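Local coordinates for protein glycinin A3B4 subunit (Glycine max, PDB 2D5F) that probably serves as a seed storage protein, an 11S globulin of the cupin family that assembles into hexamers and stocks nitrogen for the germinating soybean, at residues E8-D20 with E31-A43. Sequence-based numbering, arbitrary orientation.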
loop_
_atom_site.group_PDB
_atom_site.type_symbol
_atom_site.label_atom_id
_atom_site.label_comp_id
_atom_site.label_asym_id
_atom_site.label_seq_id
_atom_site.Cartn_x
_atom_site.Cartn_y
_atom_site.Cartn_z
ATOM N N GLU B 8 -26.445 12.733 16.004
ATOM C CA GLU B 8 -27.010 11.398 15.859
ATOM C C GLU B 8 -26.596 10.399 16.939
ATOM O O GLU B 8 -27.299 9.419 17.176
ATOM C CB GLU B 8 -26.666 10.834 14.478
ATOM C CG GLU B 8 -27.320 11.597 13.326
ATOM C CD GLU B 8 -26.507 12.796 12.853
ATOM O OE1 GLU B 8 -26.028 13.588 13.698
ATOM O OE2 GLU B 8 -26.355 12.948 11.620
ATOM N N CYS B 9 -25.467 10.630 17.597
ATOM C CA CYS B 9 -25.038 9.705 18.640
ATOM C C CYS B 9 -25.105 10.267 20.055
ATOM O O CYS B 9 -24.542 9.688 20.984
ATOM C CB CYS B 9 -23.624 9.196 18.371
ATOM S SG CYS B 9 -23.452 8.007 16.998
ATOM N N GLN B 10 -25.771 11.400 20.221
ATOM C CA GLN B 10 -25.920 11.965 21.557
ATOM C C GLN B 10 -27.166 11.297 22.110
ATOM O O GLN B 10 -28.233 11.895 22.169
ATOM C CB GLN B 10 -26.118 13.478 21.503
ATOM C CG GLN B 10 -24.909 14.242 21.008
ATOM C CD GLN B 10 -24.996 15.725 21.316
ATOM O OE1 GLN B 10 -25.879 16.424 20.821
ATOM N NE2 GLN B 10 -24.077 16.212 22.142
ATOM N N LEU B 11 -27.025 10.037 22.492
ATOM C CA LEU B 11 -28.149 9.279 23.017
ATOM C C LEU B 11 -28.041 9.099 24.523
ATOM O O LEU B 11 -27.043 8.588 25.028
ATOM C CB LEU B 11 -28.211 7.917 22.324
ATOM C CG LEU B 11 -28.272 7.970 20.793
ATOM C CD1 LEU B 11 -28.296 6.555 20.237
ATOM C CD2 LEU B 11 -29.506 8.740 20.347
ATOM N N ASN B 12 -29.075 9.522 25.239
ATOM C CA ASN B 12 -29.088 9.408 26.691
ATOM C C ASN B 12 -29.688 8.082 27.116
ATOM O O ASN B 12 -29.662 7.723 28.293
ATOM C CB ASN B 12 -29.876 10.564 27.295
ATOM C CG ASN B 12 -29.293 11.910 26.923
ATOM O OD1 ASN B 12 -28.120 12.190 27.200
ATOM N ND2 ASN B 12 -30.102 12.752 26.285
ATOM N N ASN B 13 -30.225 7.352 26.147
ATOM C CA ASN B 13 -30.818 6.052 26.417
ATOM C C ASN B 13 -30.618 5.124 25.218
ATOM O O ASN B 13 -30.701 5.552 24.067
ATOM C CB ASN B 13 -32.321 6.205 26.702
ATOM C CG ASN B 13 -32.995 4.878 27.027
ATOM O OD1 ASN B 13 -32.702 4.251 28.046
ATOM N ND2 ASN B 13 -33.901 4.441 26.153
ATOM N N LEU B 14 -30.341 3.859 25.497
ATOM C CA LEU B 14 -30.171 2.861 24.451
ATOM C C LEU B 14 -31.133 1.736 24.778
ATOM O O LEU B 14 -31.165 1.260 25.904
ATOM C CB LEU B 14 -28.744 2.306 24.441
ATOM C CG LEU B 14 -27.582 3.250 24.130
ATOM C CD1 LEU B 14 -26.278 2.450 24.160
ATOM C CD2 LEU B 14 -27.783 3.887 22.762
ATOM N N ASN B 15 -31.923 1.313 23.802
ATOM C CA ASN B 15 -32.865 0.224 24.029
ATOM C C ASN B 15 -32.435 -1.076 23.362
ATOM O O ASN B 15 -31.782 -1.071 22.316
ATOM C CB ASN B 15 -34.249 0.608 23.504
ATOM C CG ASN B 15 -35.023 1.479 24.475
ATOM O OD1 ASN B 15 -35.843 2.287 24.065
ATOM N ND2 ASN B 15 -34.775 1.302 25.772
ATOM N N ALA B 16 -32.798 -2.189 23.990
ATOM C CA ALA B 16 -32.515 -3.506 23.443
ATOM C C ALA B 16 -33.602 -3.616 22.384
ATOM O O ALA B 16 -34.784 -3.536 22.712
ATOM C CB ALA B 16 -32.703 -4.562 24.512
ATOM N N LEU B 17 -33.210 -3.790 21.125
ATOM C CA LEU B 17 -34.166 -3.841 20.025
ATOM C C LEU B 17 -34.436 -5.209 19.407
ATOM O O LEU B 17 -33.550 -6.063 19.336
ATOM C CB LEU B 17 -33.695 -2.896 18.916
ATOM C CG LEU B 17 -33.309 -1.470 19.323
ATOM C CD1 LEU B 17 -32.613 -0.777 18.167
ATOM C CD2 LEU B 17 -34.551 -0.700 19.745
ATOM N N GLU B 18 -35.671 -5.389 18.938
ATOM C CA GLU B 18 -36.106 -6.619 18.283
ATOM C C GLU B 18 -36.698 -6.247 16.933
ATOM O O GLU B 18 -37.016 -5.090 16.695
ATOM C CB GLU B 18 -37.140 -7.347 19.143
ATOM C CG GLU B 18 -36.508 -8.063 20.323
ATOM C CD GLU B 18 -37.522 -8.644 21.281
ATOM O OE1 GLU B 18 -38.437 -9.369 20.834
ATOM O OE2 GLU B 18 -37.392 -8.379 22.487
ATOM N N PRO B 19 -36.860 -7.226 16.026
ATOM C CA PRO B 19 -37.415 -6.946 14.698
ATOM C C PRO B 19 -38.726 -6.165 14.697
ATOM O O PRO B 19 -39.603 -6.414 15.521
ATOM C CB PRO B 19 -37.567 -8.338 14.093
ATOM C CG PRO B 19 -36.437 -9.092 14.729
ATOM C CD PRO B 19 -36.549 -8.657 16.167
ATOM N N ASP B 20 -38.849 -5.232 13.755
ATOM C CA ASP B 20 -40.043 -4.395 13.615
ATOM C C ASP B 20 -40.977 -4.799 12.473
ATOM O O ASP B 20 -42.183 -4.600 12.559
ATOM C CB ASP B 20 -39.655 -2.933 13.389
ATOM C CG ASP B 20 -38.804 -2.380 14.497
ATOM O OD1 ASP B 20 -37.561 -2.445 14.382
ATOM O OD2 ASP B 20 -39.380 -1.887 15.487
ATOM N N GLU B 31 -37.117 -10.874 8.688
ATOM C CA GLU B 31 -37.466 -9.938 9.743
ATOM C C GLU B 31 -36.443 -8.818 9.746
ATOM O O GLU B 31 -35.239 -9.073 9.750
ATOM C CB GLU B 31 -37.447 -10.652 11.088
ATOM C CG GLU B 31 -38.499 -11.731 11.222
ATOM C CD GLU B 31 -38.276 -12.582 12.443
ATOM O OE1 GLU B 31 -37.564 -13.601 12.335
ATOM O OE2 GLU B 31 -38.797 -12.223 13.519
ATOM N N THR B 32 -36.908 -7.576 9.736
ATOM C CA THR B 32 -35.978 -6.458 9.745
ATOM C C THR B 32 -36.199 -5.509 10.907
ATOM O O THR B 32 -37.314 -5.366 11.405
ATOM C CB THR B 32 -36.065 -5.634 8.436
ATOM O OG1 THR B 32 -37.375 -5.066 8.303
ATOM C CG2 THR B 32 -35.777 -6.521 7.231
ATOM N N TRP B 33 -35.114 -4.884 11.348
ATOM C CA TRP B 33 -35.173 -3.885 12.412
ATOM C C TRP B 33 -35.331 -2.576 11.639
ATOM O O TRP B 33 -34.673 -2.386 10.615
ATOM C CB TRP B 33 -33.864 -3.859 13.206
ATOM C CG TRP B 33 -33.745 -4.913 14.300
ATOM C CD1 TRP B 33 -33.853 -4.706 15.651
ATOM C CD2 TRP B 33 -33.442 -6.307 14.132
ATOM N NE1 TRP B 33 -33.629 -5.880 16.332
ATOM C CE2 TRP B 33 -33.379 -6.880 15.426
ATOM C CE3 TRP B 33 -33.221 -7.131 13.014
ATOM C CZ2 TRP B 33 -33.095 -8.237 15.636
ATOM C CZ3 TRP B 33 -32.938 -8.487 13.222
ATOM C CH2 TRP B 33 -32.882 -9.024 14.524
ATOM N N ASN B 34 -36.217 -1.694 12.094
ATOM C CA ASN B 34 -36.426 -0.414 11.420
ATOM C C ASN B 34 -35.108 0.371 11.474
ATOM O O ASN B 34 -34.563 0.602 12.555
ATOM C CB ASN B 34 -37.527 0.378 12.132
ATOM C CG ASN B 34 -37.955 1.607 11.359
ATOM O OD1 ASN B 34 -37.123 2.384 10.892
ATOM N ND2 ASN B 34 -39.264 1.794 11.224
ATOM N N SER B 35 -34.603 0.792 10.320
ATOM C CA SER B 35 -33.337 1.522 10.292
ATOM C C SER B 35 -33.427 2.921 10.912
ATOM O O SER B 35 -32.412 3.593 11.081
ATOM C CB SER B 35 -32.821 1.630 8.851
ATOM O OG SER B 35 -33.723 2.370 8.050
ATOM N N GLN B 36 -34.632 3.349 11.272
ATOM C CA GLN B 36 -34.803 4.676 11.844
ATOM C C GLN B 36 -34.726 4.779 13.364
ATOM O O GLN B 36 -34.894 5.859 13.921
ATOM C CB GLN B 36 -36.094 5.300 11.312
ATOM C CG GLN B 36 -35.965 5.696 9.841
ATOM C CD GLN B 36 -37.285 6.053 9.194
ATOM O OE1 GLN B 36 -37.323 6.519 8.054
ATOM N NE2 GLN B 36 -38.380 5.829 9.912
ATOM N N HIS B 37 -34.475 3.663 14.040
ATOM C CA HIS B 37 -34.307 3.700 15.488
ATOM C C HIS B 37 -33.086 4.587 15.708
ATOM O O HIS B 37 -32.072 4.430 15.020
ATOM C CB HIS B 37 -34.002 2.306 16.051
ATOM C CG HIS B 37 -35.214 1.452 16.244
ATOM N ND1 HIS B 37 -35.484 0.353 15.458
ATOM C CD2 HIS B 37 -36.241 1.553 17.119
ATOM C CE1 HIS B 37 -36.628 -0.186 15.841
ATOM N NE2 HIS B 37 -37.107 0.524 16.846
ATOM N N PRO B 38 -33.161 5.529 16.657
ATOM C CA PRO B 38 -31.996 6.391 16.880
ATOM C C PRO B 38 -30.673 5.664 17.130
ATOM O O PRO B 38 -29.616 6.145 16.722
ATOM C CB PRO B 38 -32.432 7.290 18.056
ATOM C CG PRO B 38 -33.648 6.599 18.638
ATOM C CD PRO B 38 -34.316 5.990 17.443
ATOM N N GLU B 39 -30.727 4.507 17.783
ATOM C CA GLU B 39 -29.508 3.748 18.067
ATOM C C GLU B 39 -28.848 3.291 16.765
ATOM O O GLU B 39 -27.624 3.406 16.593
ATOM C CB GLU B 39 -29.824 2.526 18.945
ATOM C CG GLU B 39 -30.500 2.874 20.268
ATOM C CD GLU B 39 -32.025 2.878 20.193
ATOM O OE1 GLU B 39 -32.595 3.235 19.141
ATOM O OE2 GLU B 39 -32.662 2.532 21.209
ATOM N N LEU B 40 -29.667 2.782 15.848
ATOM C CA LEU B 40 -29.179 2.305 14.563
ATOM C C LEU B 40 -28.724 3.449 13.658
ATOM O O LEU B 40 -27.801 3.281 12.854
ATOM C CB LEU B 40 -30.255 1.458 13.871
ATOM C CG LEU B 40 -30.596 0.147 14.600
ATOM C CD1 LEU B 40 -31.739 -0.581 13.876
ATOM C CD2 LEU B 40 -29.355 -0.747 14.669
ATOM N N GLN B 41 -29.357 4.612 13.789
ATOM C CA GLN B 41 -28.960 5.757 12.983
ATOM C C GLN B 41 -27.584 6.220 13.444
ATOM O O GLN B 41 -26.765 6.648 12.636
ATOM C CB GLN B 41 -29.962 6.904 13.120
ATOM C CG GLN B 41 -31.325 6.575 12.560
ATOM C CD GLN B 41 -32.183 7.800 12.399
ATOM O OE1 GLN B 41 -32.468 8.502 13.370
ATOM N NE2 GLN B 41 -32.598 8.073 11.168
ATOM N N CYS B 42 -27.333 6.123 14.745
ATOM C CA CYS B 42 -26.042 6.518 15.289
ATOM C C CYS B 42 -24.962 5.561 14.767
ATOM O O CYS B 42 -23.865 5.983 14.397
ATOM C CB CYS B 42 -26.089 6.510 16.828
ATOM S SG CYS B 42 -24.455 6.350 17.619
ATOM N N ALA B 43 -25.296 4.277 14.709
ATOM C CA ALA B 43 -24.363 3.250 14.249
ATOM C C ALA B 43 -24.191 3.232 12.732
ATOM O O ALA B 43 -23.194 2.723 12.223
ATOM C CB ALA B 43 -24.820 1.886 14.737
HETATM O O HOH W 1 -29.674 8.901 16.201
#
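Pro19 lays CG and CD over one face of the Trp33 indole, its CG 3.6 Å from the centroid of the six-membered ring in a CH-pi contact, while the Glu18–Pro19 peptide runs over the pyrrole part of the same face. At the indole edge, NE1 gives a nearly straight hydrogen bond to Leu17 O (3.0 Å, 174°), which lies in the ring plane, although the donor stands above the plane of that carbonyl and not on a lone pair. An alanine in place of Trp33 would probably leave Leu17 O without this donor and open a gap beneath the proline ring. The imidazole of His37 carries Leu17 CD2 over one face, 4.0 Å from its centroid. Beyond the proline, Asp20 N donates to Thr32 O (2.8 Å), continuing the pairing of hairpin strands 21-24 and 28-32.

Glu39, bent at chi2 (91°), turns its carboxylate toward the chain at Asn15, where OE2 takes the N-H of Asn15 on its anti lone pair (3.0 Å). Leu14 CD2 touches Glu39 CG, and Leu11 CD1 lies against the backbone of helix 38-43 at Pro38 and Glu39. The Cys9–Cys42 disulfide fastens the N-terminal arm covalently to this helix, and a water donating to both Glu8 O and Pro38 O adds a hydrogen-bonded tie. The arm thus wraps the short helix: Trp33 and Glu39 rest on strand 421-424 of the second cupin domain, Leu14 reaches strand 410-413, and Cys9 N bonds Asp157 of a neighbouring subunit.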